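Local coordinates for protein dihydropteridine reductase (Dictyostelium discoideum, PDB 3ORF) that catalyses the NADH- or NADPH-dependent reduction of quinonoid dihydropteridine to tetrahydropteridine, probably to renew the tetrahydrobiopterin used by aromatic amino acid hydroxylases, at residues A[100-103]-A[104-107]; A[106-109]-A[110-113]; A[205-208]-A[209-212]; A[219-222]-A[223-227]; A[239-243]-A[244-248]. All blocks are in the same frame, centred on the assembly; numbering follows the deposited sequence.

Contact 1 of 5, residues A[100-103]-A[104-107]; sequences GGNA and SSDE
The chain doubles back between Asn102 and Ser105, whose CA atoms stand 5.7 Å apart, and the end-to-end directions of residues 100-103 and 104-107 differ by 144°. A side-chain bond spans the mouth of this turn: Ser105 OG donates to the backbone O of Asn102 at 3.0 Å. The hydroxyl comes from above the carbonyl plane, 37° out of it, and so does not use a lone pair. Asn102 also uses its side-chain amide oxygen. Its CG lies between its own N and carbonyl carbon (chi1 76°), which folds OD1 over the main chain that follows. There OD1 takes two weak bonds, from Ser104 N at 3.4 Å and from Ser105 N at 3.3 Å, and also touches Ser105 CB at 3.3 Å. Nearer the outer ends of the two segments, Glu107 CG rests 3.6 Å from Gly100 O, and Glu107 OE2 lies 3.7 Å from Gly101 CA. Gly101 has backbone angles at which a CB would jam against the preceding carbonyl O and also crowd Ser105 OG and Glu107 CG. Its backbone bonds to Gly154 and Ile156, and Gly100 lies about 6 Å from the side chain of Tyr158, the predicted proton acceptor. One sound hydroxyl bond and two long amide bonds thus close the turn, while the Asn102 amide divides its two ends between its own chain, through OD1, and the second subunit, where ND2 bonds to the carbonyl O of Asn176.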
loop_
_atom_site.group_PDB
_atom_site.type_symbol
_atom_site.label_atom_id
_atom_site.label_comp_id
_atom_site.label_asym_id
_atom_site.label_seq_id
_atom_site.Cartn_x
_atom_site.Cartn_y
_atom_site.Cartn_z
ATOM N N GLY A 100 -0.387 12.448 -9.819
ATOM C CA GLY A 100 -1.435 13.090 -9.042
ATOM C C GLY A 100 -2.805 12.484 -9.234
ATOM O O GLY A 100 -3.008 11.577 -10.014
ATOM N N GLY A 101 -3.754 12.990 -8.470
ATOM C CA GLY A 101 -5.145 12.813 -8.741
ATOM C C GLY A 101 -5.894 12.322 -7.545
ATOM O O GLY A 101 -5.423 11.415 -6.839
ATOM N N ASN A 102 -7.077 12.906 -7.353
ATOM C CA ASN A 102 -8.030 12.437 -6.387
ATOM C C ASN A 102 -8.942 11.376 -7.008
ATOM O O ASN A 102 -8.731 10.911 -8.139
ATOM C CB ASN A 102 -8.826 13.591 -5.739
ATOM C CG ASN A 102 -9.878 14.140 -6.640
ATOM O OD1 ASN A 102 -9.910 13.830 -7.820
ATOM N ND2 ASN A 102 -10.778 14.964 -6.087
ATOM N N ALA A 103 -9.944 10.957 -6.264
ATOM C CA ALA A 103 -10.624 9.730 -6.653
ATOM C C ALA A 103 -11.598 9.935 -7.801
ATOM O O ALA A 103 -11.980 8.973 -8.480
ATOM C CB ALA A 103 -11.308 9.084 -5.472
ATOM N N SER A 104 -11.962 11.178 -8.056
ATOM C CA SER A 104 -12.991 11.410 -9.082
ATOM C C SER A 104 -12.425 11.939 -10.389
ATOM O O SER A 104 -13.158 12.040 -11.372
ATOM C CB SER A 104 -14.136 12.303 -8.573
ATOM O OG SER A 104 -13.644 13.567 -8.188
ATOM N N SER A 105 -11.130 12.213 -10.397
ATOM C CA SER A 105 -10.457 12.808 -11.523
ATOM C C SER A 105 -10.210 11.805 -12.670
ATOM O O SER A 105 -10.120 10.580 -12.453
ATOM C CB SER A 105 -9.136 13.418 -11.046
ATOM O OG SER A 105 -8.202 12.398 -10.743
ATOM N N ASP A 106 -10.039 12.360 -13.873
ATOM C CA ASP A 106 -9.915 11.586 -15.086
ATOM C C ASP A 106 -8.702 10.681 -15.068
ATOM O O ASP A 106 -8.751 9.588 -15.603
ATOM C CB ASP A 106 -9.838 12.523 -16.324
ATOM C CG ASP A 106 -11.201 13.233 -16.665
ATOM O OD1 ASP A 106 -11.173 14.245 -17.407
ATOM O OD2 ASP A 106 -12.293 12.783 -16.239
ATOM N N GLU A 107 -7.599 11.128 -14.482
ATOM C CA GLU A 107 -6.377 10.359 -14.517
ATOM C C GLU A 107 -6.227 9.320 -13.374
ATOM O O GLU A 107 -5.134 8.695 -13.221
ATOM C CB GLU A 107 -5.177 11.320 -14.475
ATOM C CG GLU A 107 -4.944 11.991 -13.071
ATOM C CD GLU A 107 -5.726 13.314 -12.904
ATOM O OE1 GLU A 107 -6.842 13.413 -13.436
ATOM O OE2 GLU A 107 -5.252 14.243 -12.193
#

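Contact 2 of 5, residues A[106-109]-A[110-113]; sequences DEFL and KSVK
The carbonyl O of Phe108 takes two sound bonds, from Ser111 OG at 2.7 Å and from Val112 N at 3.0 Å. The hydroxyl donor is tilted 17° from the carbonyl plane, while Ser111 N adds a third, weak bond to the same oxygen. That amide has its sounder partner one residue earlier, Glu107 O at 3.0 Å, which it meets in the carbonyl plane. An alanine in place of Ser111 would probably leave Phe108 O without its shortest bond, held by the amide of Val112 and, weakly, by that of the new residue. Glu107 occupies the N-cap position of helix 108-133, so these bonds make up the first turn of the long helix that follows the fourth parallel strand of the Rossmann fold. In short-chain dehydrogenases this helix commonly builds the dimer interface, and here Val112 packs on Phe124 and Leu109 on Glu71, both of the second subunit. Phe108 has CG opposite its own N (chi1 172°), which carries the ring alongside the helix to the residue four positions on. Val112 CG2 lies over one face, displaced toward the rim, 4.0 Å from the ring centroid in a CH-pi contact; its closest ring atom is Phe108 CZ at 3.8 Å. Lys113 N bonds weakly to Leu109 O at 3.3 Å, and the bent chain of Lys110 brings NZ within 3.7 Å of Asp106 O.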
loop_
_atom_site.group_PDB
_atom_site.type_symbol
_atom_site.label_atom_id
_atom_site.label_comp_id
_atom_site.label_asym_id
_atom_site.label_seq_id
_atom_site.Cartn_x
_atom_site.Cartn_y
_atom_site.Cartn_z
ATOM N N ASP A 106 -10.039 12.360 -13.873
ATOM C CA ASP A 106 -9.915 11.586 -15.086
ATOM C C ASP A 106 -8.702 10.681 -15.068
ATOM O O ASP A 106 -8.751 9.588 -15.603
ATOM C CB ASP A 106 -9.838 12.523 -16.324
ATOM C CG ASP A 106 -11.201 13.233 -16.665
ATOM O OD1 ASP A 106 -11.173 14.245 -17.407
ATOM O OD2 ASP A 106 -12.293 12.783 -16.239
ATOM N N GLU A 107 -7.599 11.128 -14.482
ATOM C CA GLU A 107 -6.377 10.359 -14.517
ATOM C C GLU A 107 -6.227 9.320 -13.374
ATOM O O GLU A 107 -5.134 8.695 -13.221
ATOM C CB GLU A 107 -5.177 11.320 -14.475
ATOM C CG GLU A 107 -4.944 11.991 -13.071
ATOM C CD GLU A 107 -5.726 13.314 -12.904
ATOM O OE1 GLU A 107 -6.842 13.413 -13.436
ATOM O OE2 GLU A 107 -5.252 14.243 -12.193
ATOM N N PHE A 108 -7.301 9.104 -12.620
ATOM C CA PHE A 108 -7.207 8.425 -11.367
ATOM C C PHE A 108 -6.820 6.964 -11.493
ATOM O O PHE A 108 -5.836 6.541 -10.852
ATOM C CB PHE A 108 -8.452 8.575 -10.498
ATOM C CG PHE A 108 -8.416 7.695 -9.244
ATOM C CD1 PHE A 108 -7.444 7.935 -8.232
ATOM C CD2 PHE A 108 -9.261 6.586 -9.121
ATOM C CE1 PHE A 108 -7.356 7.154 -7.096
ATOM C CE2 PHE A 108 -9.207 5.776 -7.959
ATOM C CZ PHE A 108 -8.237 6.066 -6.943
ATOM N N LEU A 109 -7.580 6.204 -12.284
ATOM C CA LEU A 109 -7.242 4.814 -12.543
ATOM C C LEU A 109 -5.843 4.580 -13.111
ATOM O O LEU A 109 -5.180 3.596 -12.694
ATOM C CB LEU A 109 -8.320 4.120 -13.386
ATOM C CG LEU A 109 -9.574 3.979 -12.511
ATOM C CD1 LEU A 109 -10.880 3.785 -13.327
ATOM C CD2 LEU A 109 -9.435 3.020 -11.347
ATOM N N LYS A 110 -5.373 5.452 -14.025
ATOM C CA LYS A 110 -3.995 5.360 -14.538
ATOM C C LYS A 110 -2.952 5.566 -13.393
ATOM O O LYS A 110 -1.831 4.978 -13.415
ATOM C CB LYS A 110 -3.698 6.467 -15.597
ATOM C CG LYS A 110 -3.889 6.073 -17.073
ATOM C CD LYS A 110 -4.125 7.365 -17.974
ATOM C CE LYS A 110 -5.640 7.609 -18.360
ATOM N NZ LYS A 110 -6.124 9.072 -18.208
ATOM N N SER A 111 -3.284 6.510 -12.486
ATOM C CA SER A 111 -2.338 6.951 -11.512
ATOM C C SER A 111 -2.201 5.739 -10.566
ATOM O O SER A 111 -1.126 5.412 -10.118
ATOM C CB SER A 111 -2.821 8.236 -10.834
ATOM O OG SER A 111 -3.824 7.964 -9.857
ATOM N N VAL A 112 -3.280 5.038 -10.354
ATOM C CA VAL A 112 -3.267 3.810 -9.529
ATOM C C VAL A 112 -2.252 2.814 -10.065
ATOM O O VAL A 112 -1.292 2.465 -9.398
ATOM C CB VAL A 112 -4.611 3.160 -9.469
ATOM C CG1 VAL A 112 -4.537 1.679 -8.871
ATOM C CG2 VAL A 112 -5.605 4.045 -8.704
ATOM N N LYS A 113 -2.397 2.420 -11.311
ATOM C CA LYS A 113 -1.461 1.429 -11.816
ATOM C C LYS A 113 0.002 1.964 -11.910
ATOM O O LYS A 113 0.935 1.259 -11.538
ATOM C CB LYS A 113 -1.968 0.790 -13.111
ATOM C CG LYS A 113 -0.842 0.297 -13.997
ATOM C CD LYS A 113 -1.386 -0.092 -15.313
ATOM C CE LYS A 113 -0.800 -1.448 -15.665
ATOM N NZ LYS A 113 0.271 -1.126 -16.652
#

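Contact 3 of 5, residues A[205-208]-A[209-212]; sequences ANFD and DWTP
An Asx turn at Asn206 opens a short 3-10 turn that presses Phe207 against Trp210, in the loop between helices 196-201 and 213-225. The Asx bond runs from Asp208 N to Asn206 OD1 at 3.2 Å. Two backbone bonds then close the turn: Asp209 N to Asn206 O at 2.9 Å, and Trp210 N to Phe207 O at 3.0 Å. Both donors stand well above the planes of the carbonyls they meet, by 40° and 62° respectively. In Phe207 and Trp210 alike CG is anti to the residue's own carbonyl carbon, which sends the two rings off alongside each other in the same direction, with an edge-to-face stack between them. The edge of Phe207 is turned to the face of Trp210, the ring planes 69° apart, and Phe207 CD1 meets Trp210 CZ3 at 3.4 Å. Over the same indole, Phe207 CA sits 4.3 Å from the centroid of the five-membered ring, a CH-pi contact, so both the backbone and the ring of Phe207 cover it. Ala205 CB touches the benzo part obliquely, 3.4 Å from Trp210 CZ2. In short-chain dehydrogenases the region after the sixth parallel strand usually borders the cofactor and substrate, consistent with a bound NAD about 8 Å from the Trp210 side chain. Helix 196-201 lies against the pair: Trp210 packs on Asn198 and Arg199, and Arg199 makes a cation-pi contact with Phe207. The carboxylate of Asp209 is engaged by the neighbouring hairpin, OD1 accepting from the backbone N of Ser243.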
loop_
_atom_site.group_PDB
_atom_site.type_symbol
_atom_site.label_atom_id
_atom_site.label_comp_id
_atom_site.label_asym_id
_atom_site.label_seq_id
_atom_site.Cartn_x
_atom_site.Cartn_y
_atom_site.Cartn_z
ATOM N N ALA A 205 9.608 27.475 -7.323
ATOM C CA ALA A 205 9.936 27.409 -5.890
ATOM C C ALA A 205 11.233 28.112 -5.608
ATOM O O ALA A 205 12.013 28.452 -6.519
ATOM C CB ALA A 205 9.973 25.957 -5.365
ATOM N N ASN A 206 11.487 28.325 -4.328
ATOM C CA ASN A 206 12.844 28.713 -3.938
ATOM C C ASN A 206 13.694 27.437 -3.818
ATOM O O ASN A 206 13.550 26.709 -2.830
ATOM C CB ASN A 206 12.815 29.503 -2.620
ATOM C CG ASN A 206 14.210 29.888 -2.130
ATOM O OD1 ASN A 206 15.219 29.662 -2.814
ATOM N ND2 ASN A 206 14.264 30.529 -0.944
ATOM N N PHE A 207 14.591 27.210 -4.782
ATOM C CA PHE A 207 15.386 25.941 -4.878
ATOM C C PHE A 207 16.308 25.720 -3.688
ATOM O O PHE A 207 16.722 24.587 -3.434
ATOM C CB PHE A 207 16.203 25.884 -6.163
ATOM C CG PHE A 207 15.356 25.924 -7.400
ATOM C CD1 PHE A 207 14.233 25.094 -7.515
ATOM C CD2 PHE A 207 15.648 26.820 -8.445
ATOM C CE1 PHE A 207 13.342 25.146 -8.673
ATOM C CE2 PHE A 207 14.770 26.883 -9.625
ATOM C CZ PHE A 207 13.615 26.007 -9.719
ATOM N N ASP A 208 16.566 26.788 -2.923
ATOM C CA ASP A 208 17.441 26.712 -1.754
ATOM C C ASP A 208 16.702 26.006 -0.601
ATOM O O ASP A 208 17.321 25.594 0.363
ATOM C CB ASP A 208 17.888 28.133 -1.346
ATOM C CG ASP A 208 19.073 28.708 -2.236
ATOM O OD1 ASP A 208 19.618 28.006 -3.151
ATOM O OD2 ASP A 208 19.478 29.884 -2.001
ATOM N N ASP A 209 15.384 25.866 -0.702
ATOM C CA ASP A 209 14.607 25.076 0.251
ATOM C C ASP A 209 14.458 23.626 -0.238
ATOM O O ASP A 209 13.528 22.904 0.199
ATOM C CB ASP A 209 13.189 25.631 0.423
ATOM C CG ASP A 209 13.120 26.978 1.196
ATOM O OD1 ASP A 209 14.146 27.517 1.698
ATOM O OD2 ASP A 209 11.965 27.500 1.259
ATOM N N TRP A 210 15.323 23.201 -1.173
ATOM C CA TRP A 210 15.262 21.805 -1.692
ATOM C C TRP A 210 16.542 21.056 -1.302
ATOM O O TRP A 210 17.651 21.649 -1.375
ATOM C CB TRP A 210 15.147 21.848 -3.211
ATOM C CG TRP A 210 13.802 22.352 -3.674
ATOM C CD1 TRP A 210 12.817 22.923 -2.901
ATOM C CD2 TRP A 210 13.294 22.304 -4.996
ATOM N NE1 TRP A 210 11.716 23.188 -3.671
ATOM C CE2 TRP A 210 11.975 22.805 -4.959
ATOM C CE3 TRP A 210 13.804 21.834 -6.211
ATOM C CZ2 TRP A 210 11.182 22.887 -6.088
ATOM C CZ3 TRP A 210 13.014 21.928 -7.335
ATOM C CH2 TRP A 210 11.711 22.434 -7.260
ATOM N N THR A 211 16.414 19.769 -0.909
ATOM C CA THR A 211 17.605 19.063 -0.508
ATOM C C THR A 211 18.448 18.642 -1.734
ATOM O O THR A 211 17.964 17.999 -2.622
ATOM C CB THR A 211 17.295 17.820 0.355
ATOM O OG1 THR A 211 16.297 18.140 1.349
ATOM C CG2 THR A 211 18.569 17.351 1.060
ATOM N N PRO A 212 19.731 19.029 -1.767
ATOM C CA PRO A 212 20.628 18.514 -2.815
ATOM C C PRO A 212 20.805 16.998 -2.699
ATOM O O PRO A 212 20.975 16.489 -1.590
ATOM C CB PRO A 212 21.954 19.212 -2.506
ATOM C CG PRO A 212 21.500 20.523 -1.792
ATOM C CD PRO A 212 20.422 19.968 -0.876
#

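Contact 4 of 5, residues A[219-222]-A[223-227]; sequences KLFE and WSTNS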
loop_
_atom_site.group_PDB
_atom_site.type_symbol
_atom_site.label_atom_id
_atom_site.label_comp_id
_atom_site.label_asym_id
_atom_site.label_seq_id
_atom_site.Cartn_x
_atom_site.Cartn_y
_atom_site.Cartn_z
ATOM N N LYS A 219 24.446 11.528 3.843
ATOM C CA LYS A 219 23.788 10.917 5.019
ATOM C C LYS A 219 23.805 9.385 4.923
ATOM O O LYS A 219 24.176 8.676 5.888
ATOM C CB LYS A 219 22.366 11.433 5.168
ATOM C CG LYS A 219 21.587 10.904 6.395
ATOM C CD LYS A 219 22.352 11.107 7.737
ATOM C CE LYS A 219 22.356 12.561 8.159
ATOM N NZ LYS A 219 22.458 12.675 9.687
ATOM N N LEU A 220 23.496 8.853 3.749
ATOM C CA LEU A 220 23.544 7.374 3.556
ATOM C C LEU A 220 24.913 6.776 3.821
ATOM O O LEU A 220 25.052 5.636 4.369
ATOM C CB LEU A 220 23.063 6.963 2.140
ATOM C CG LEU A 220 21.539 7.247 1.855
ATOM C CD1 LEU A 220 21.184 7.037 0.407
ATOM C CD2 LEU A 220 20.613 6.416 2.702
ATOM N N PHE A 221 25.925 7.500 3.333
ATOM C CA PHE A 221 27.302 7.129 3.550
ATOM C C PHE A 221 27.695 7.154 5.018
ATOM O O PHE A 221 28.315 6.215 5.475
ATOM C CB PHE A 221 28.272 7.988 2.745
ATOM C CG PHE A 221 29.701 7.447 2.798
ATOM C CD1 PHE A 221 30.029 6.292 2.121
ATOM C CD2 PHE A 221 30.693 8.135 3.495
ATOM C CE1 PHE A 221 31.387 5.804 2.159
ATOM C CE2 PHE A 221 32.030 7.689 3.541
ATOM C CZ PHE A 221 32.383 6.519 2.892
ATOM N N GLU A 222 27.339 8.212 5.747
ATOM C CA GLU A 222 27.540 8.261 7.211
ATOM C C GLU A 222 26.886 7.061 7.925
ATOM O O GLU A 222 27.519 6.441 8.778
ATOM C CB GLU A 222 27.103 9.633 7.792
ATOM C CG GLU A 222 27.041 9.767 9.342
ATOM C CD GLU A 222 26.298 11.067 9.860
ATOM O OE1 GLU A 222 25.478 11.701 9.129
ATOM O OE2 GLU A 222 26.521 11.435 11.046
ATOM N N TRP A 223 25.658 6.697 7.569
ATOM C CA TRP A 223 25.040 5.549 8.206
ATOM C C TRP A 223 25.716 4.239 7.795
ATOM O O TRP A 223 25.738 3.324 8.558
ATOM C CB TRP A 223 23.545 5.435 7.887
ATOM C CG TRP A 223 22.608 6.527 8.449
ATOM C CD1 TRP A 223 22.775 7.313 9.552
ATOM C CD2 TRP A 223 21.339 6.908 7.877
ATOM N NE1 TRP A 223 21.682 8.168 9.701
ATOM C CE2 TRP A 223 20.788 7.919 8.698
ATOM C CE3 TRP A 223 20.600 6.452 6.764
ATOM C CZ2 TRP A 223 19.571 8.521 8.414
ATOM C CZ3 TRP A 223 19.353 7.055 6.490
ATOM C CH2 TRP A 223 18.870 8.076 7.300
ATOM N N SER A 224 26.207 4.160 6.561
ATOM C CA SER A 224 26.904 2.956 6.041
ATOM C C SER A 224 28.257 2.619 6.711
ATOM O O SER A 224 28.618 1.453 6.762
ATOM C CB SER A 224 27.150 3.119 4.561
ATOM O OG SER A 224 25.881 3.172 3.968
ATOM N N THR A 225 28.940 3.635 7.239
ATOM C CA THR A 225 30.301 3.520 7.746
ATOM C C THR A 225 30.406 3.745 9.254
ATOM O O THR A 225 31.382 3.341 9.844
ATOM C CB THR A 225 31.221 4.512 7.060
ATOM O OG1 THR A 225 30.648 5.815 7.143
ATOM C CG2 THR A 225 31.389 4.166 5.594
ATOM N N ASN A 226 29.393 4.353 9.867
ATOM C CA ASN A 226 29.359 4.625 11.305
ATOM C C ASN A 226 28.040 4.127 11.918
ATOM O O ASN A 226 27.028 4.853 12.105
ATOM C CB ASN A 226 29.574 6.104 11.528
ATOM C CG ASN A 226 29.484 6.500 12.980
ATOM O OD1 ASN A 226 29.420 5.659 13.879
ATOM N ND2 ASN A 226 29.479 7.819 13.223
ATOM N N SER A 227 28.047 2.843 12.214
ATOM C CA SER A 227 26.829 2.175 12.616
ATOM C C SER A 227 26.205 2.828 13.880
ATOM O O SER A 227 25.006 2.743 14.095
ATOM C CB SER A 227 27.122 0.682 12.784
ATOM O OG SER A 227 27.955 0.506 13.925
HETATM O O HOH W 1 21.349 10.627 11.104
#
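Lys219 lays its aliphatic chain on Trp223, one helical turn on. With CG opposite its backbone N (chi1 -178°) and bends at the next two torsions, the chain passes over one indole face, CG lying 3.9 Å from the centroid of the six-membered ring in a CH-pi contact. The ammonium continues past the ring to a water that accepts from Lys219 NZ at 2.7 Å and from Trp223 NE1 at 2.9 Å, while a weakly bonded salt bridge joins NZ to Glu222 OE1 at 3.2 Å. Leu220 offers its carbonyl O to two donors of one residue, Ser224 OG at 2.6 Å and Ser224 N at 2.9 Å, which approach from opposite faces of the carbonyl plane. That hydroxyl is also bonded to Thr90 OG1. At Phe221 the carbonyl O receives Thr225 OG1 at 2.9 Å, while the ring has Thr225 CG2 over one face, 4.0 Å from its centroid. The two branches of the threonine thus serve backbone and ring together. Glu222 O takes the amide of Asn226, the residue at which the chain leaves helical geometry. These are the C-terminal turns of helix 213-225, where side-chain hydroxyls join backbone amides in bonding the carbonyls of Leu220 and Phe221; Trp223 packs on Leu139, Leu186 and Ile188, seating the amphipathic helix against the parallel strands 138-143 and 184-190 of the Rossmann fold.

Contact 5 of 5, residues A[239-243]-A[244-248]; sequences FETKS and KVTTW
Phe239 loses most surface here, because its ring stacks on Trp248 directly across the hairpin, in a non-hydrogen-bonded antiparallel pair. Phe239 CG lies between its own N and carbonyl carbon (chi1 59°), which holds the ring against the indole. The stack is offset: the Phe239 ring and the six-membered ring of Trp248 have centroids 4.3 Å apart and planes 26° from parallel. Phe239 CB lies over the same indole, 3.7 Å from that centroid. A serine in place of Trp248 would probably leave this face of Phe239 without its cover and Lys219 without its cation-pi partner. Lys244 and Ser243 come next in surface buried and form the corner of a type I' turn, both with positive phi. Lys242 and Val245 flank it with paired backbone bonds, Val245 N reaching Lys242 O at 3.0 Å. Thr241 OG1 and Thr246 OG1 come within 2.8 Å of each other; Thr241 OG1 bonds to Thr211 OG1 and Thr246 OG1 to Glu215 OE1. Backbone bonds thus run along the hairpin, Thr247 N to Glu240 O at 2.8 Å among them, with apolar ring contact at one end and hydroxyls in the middle.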
loop_
_atom_site.group_PDB
_atom_site.type_symbol
_atom_site.label_atom_id
_atom_site.label_comp_id
_atom_site.label_asym_id
_atom_site.label_seq_id
_atom_site.Cartn_x
_atom_site.Cartn_y
_atom_site.Cartn_z
ATOM N N PHE A 239 13.336 14.586 6.256
ATOM C CA PHE A 239 14.356 15.621 6.117
ATOM C C PHE A 239 13.827 16.745 5.206
ATOM O O PHE A 239 13.176 16.475 4.235
ATOM C CB PHE A 239 15.719 15.052 5.594
ATOM C CG PHE A 239 15.667 14.342 4.241
ATOM C CD1 PHE A 239 16.043 15.007 3.080
ATOM C CD2 PHE A 239 15.270 13.028 4.135
ATOM C CE1 PHE A 239 16.058 14.368 1.869
ATOM C CE2 PHE A 239 15.266 12.342 2.892
ATOM C CZ PHE A 239 15.661 13.011 1.772
ATOM N N GLU A 240 14.161 17.977 5.557
ATOM C CA GLU A 240 13.702 19.156 4.906
ATOM C C GLU A 240 14.851 20.169 4.982
ATOM O O GLU A 240 15.583 20.227 5.967
ATOM C CB GLU A 240 12.484 19.745 5.642
ATOM C CG GLU A 240 11.692 20.811 4.778
ATOM C CD GLU A 240 10.360 21.308 5.459
ATOM O OE1 GLU A 240 10.002 20.853 6.592
ATOM O OE2 GLU A 240 9.688 22.185 4.848
ATOM N N THR A 241 14.994 20.929 3.912
ATOM C CA THR A 241 16.000 21.937 3.788
ATOM C C THR A 241 15.257 23.326 3.831
ATOM O O THR A 241 14.154 23.485 3.243
ATOM C CB THR A 241 16.746 21.727 2.449
ATOM O OG1 THR A 241 17.397 20.457 2.462
ATOM C CG2 THR A 241 17.808 22.814 2.233
ATOM N N LYS A 242 15.839 24.285 4.524
ATOM C CA LYS A 242 15.278 25.671 4.619
ATOM C C LYS A 242 16.490 26.540 4.458
ATOM O O LYS A 242 17.415 26.424 5.249
ATOM C CB LYS A 242 14.634 25.929 5.984
ATOM C CG LYS A 242 13.542 24.952 6.389
ATOM C CD LYS A 242 12.060 25.454 6.293
ATOM C CE LYS A 242 11.592 25.826 4.858
ATOM N NZ LYS A 242 10.383 26.789 4.816
ATOM N N SER A 243 16.536 27.323 3.374
ATOM C CA SER A 243 17.662 28.210 3.022
ATOM C C SER A 243 19.053 27.538 3.068
ATOM O O SER A 243 20.015 28.116 3.627
ATOM C CB SER A 243 17.611 29.538 3.833
ATOM O OG SER A 243 16.273 30.076 3.824
ATOM N N LYS A 244 19.143 26.351 2.431
ATOM C CA LYS A 244 20.345 25.504 2.436
ATOM C C LYS A 244 20.747 24.792 3.763
ATOM O O LYS A 244 21.855 24.283 3.839
ATOM C CB LYS A 244 21.582 26.260 1.902
ATOM C CG LYS A 244 21.493 26.771 0.450
ATOM C CD LYS A 244 22.855 27.406 0.013
ATOM C CE LYS A 244 23.147 27.065 -1.466
ATOM N NZ LYS A 244 24.438 27.583 -2.062
ATOM N N VAL A 245 19.933 24.802 4.819
ATOM C CA VAL A 245 20.293 24.120 6.098
ATOM C C VAL A 245 19.390 22.905 6.107
ATOM O O VAL A 245 18.179 23.050 6.079
ATOM C CB VAL A 245 19.929 24.955 7.396
ATOM C CG1 VAL A 245 20.475 24.276 8.686
ATOM C CG2 VAL A 245 20.450 26.382 7.313
ATOM N N THR A 246 19.932 21.711 6.127
ATOM C CA THR A 246 19.070 20.515 6.065
ATOM C C THR A 246 18.878 19.920 7.458
ATOM O O THR A 246 19.852 19.765 8.187
ATOM C CB THR A 246 19.671 19.428 5.134
ATOM O OG1 THR A 246 19.833 19.981 3.823
ATOM C CG2 THR A 246 18.737 18.158 5.055
ATOM N N THR A 247 17.639 19.636 7.844
ATOM C CA THR A 247 17.383 19.020 9.152
ATOM C C THR A 247 16.825 17.611 8.998
ATOM O O THR A 247 15.828 17.417 8.311
ATOM C CB THR A 247 16.376 19.899 9.990
ATOM O OG1 THR A 247 16.853 21.271 10.084
ATOM C CG2 THR A 247 16.180 19.335 11.390
ATOM N N TRP A 248 17.442 16.624 9.645
ATOM C CA TRP A 248 16.949 15.251 9.589
ATOM C C TRP A 248 16.281 14.925 10.908
ATOM O O TRP A 248 16.913 15.120 11.949
ATOM C CB TRP A 248 18.113 14.290 9.387
ATOM C CG TRP A 248 18.927 14.556 8.173
ATOM C CD1 TRP A 248 19.901 15.547 7.994
ATOM C CD2 TRP A 248 18.851 13.824 6.956
ATOM N NE1 TRP A 248 20.419 15.441 6.701
ATOM C CE2 TRP A 248 19.781 14.399 6.053
ATOM C CE3 TRP A 248 18.080 12.748 6.528
ATOM C CZ2 TRP A 248 19.955 13.901 4.737
ATOM C CZ3 TRP A 248 18.261 12.257 5.212
ATOM C CH2 TRP A 248 19.183 12.843 4.341
#

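Overall arrangement
Along the chain the five follow in order, and in space they form two groups. Contacts 1 and 2 share Asp106 and Glu107, with centres 6 Å apart, and place the loop before helix 108-133 and its first turn at the second subunit. Contacts 3 and 5, centres 9 Å apart, join where Asp208 O meets Lys244 N at 2.9 Å. Contact 4 touches contact 5, Lys219 CB lying 3.5 Å from Trp248 CZ2. Contacts 1 and 4, 39 Å apart between centres, stand on opposite sides of the chain's centre. One group thus lies at the dimer contact, while the other joins the loop near NAD, helix 213-225 and the sheet's edge hairpin 236-250.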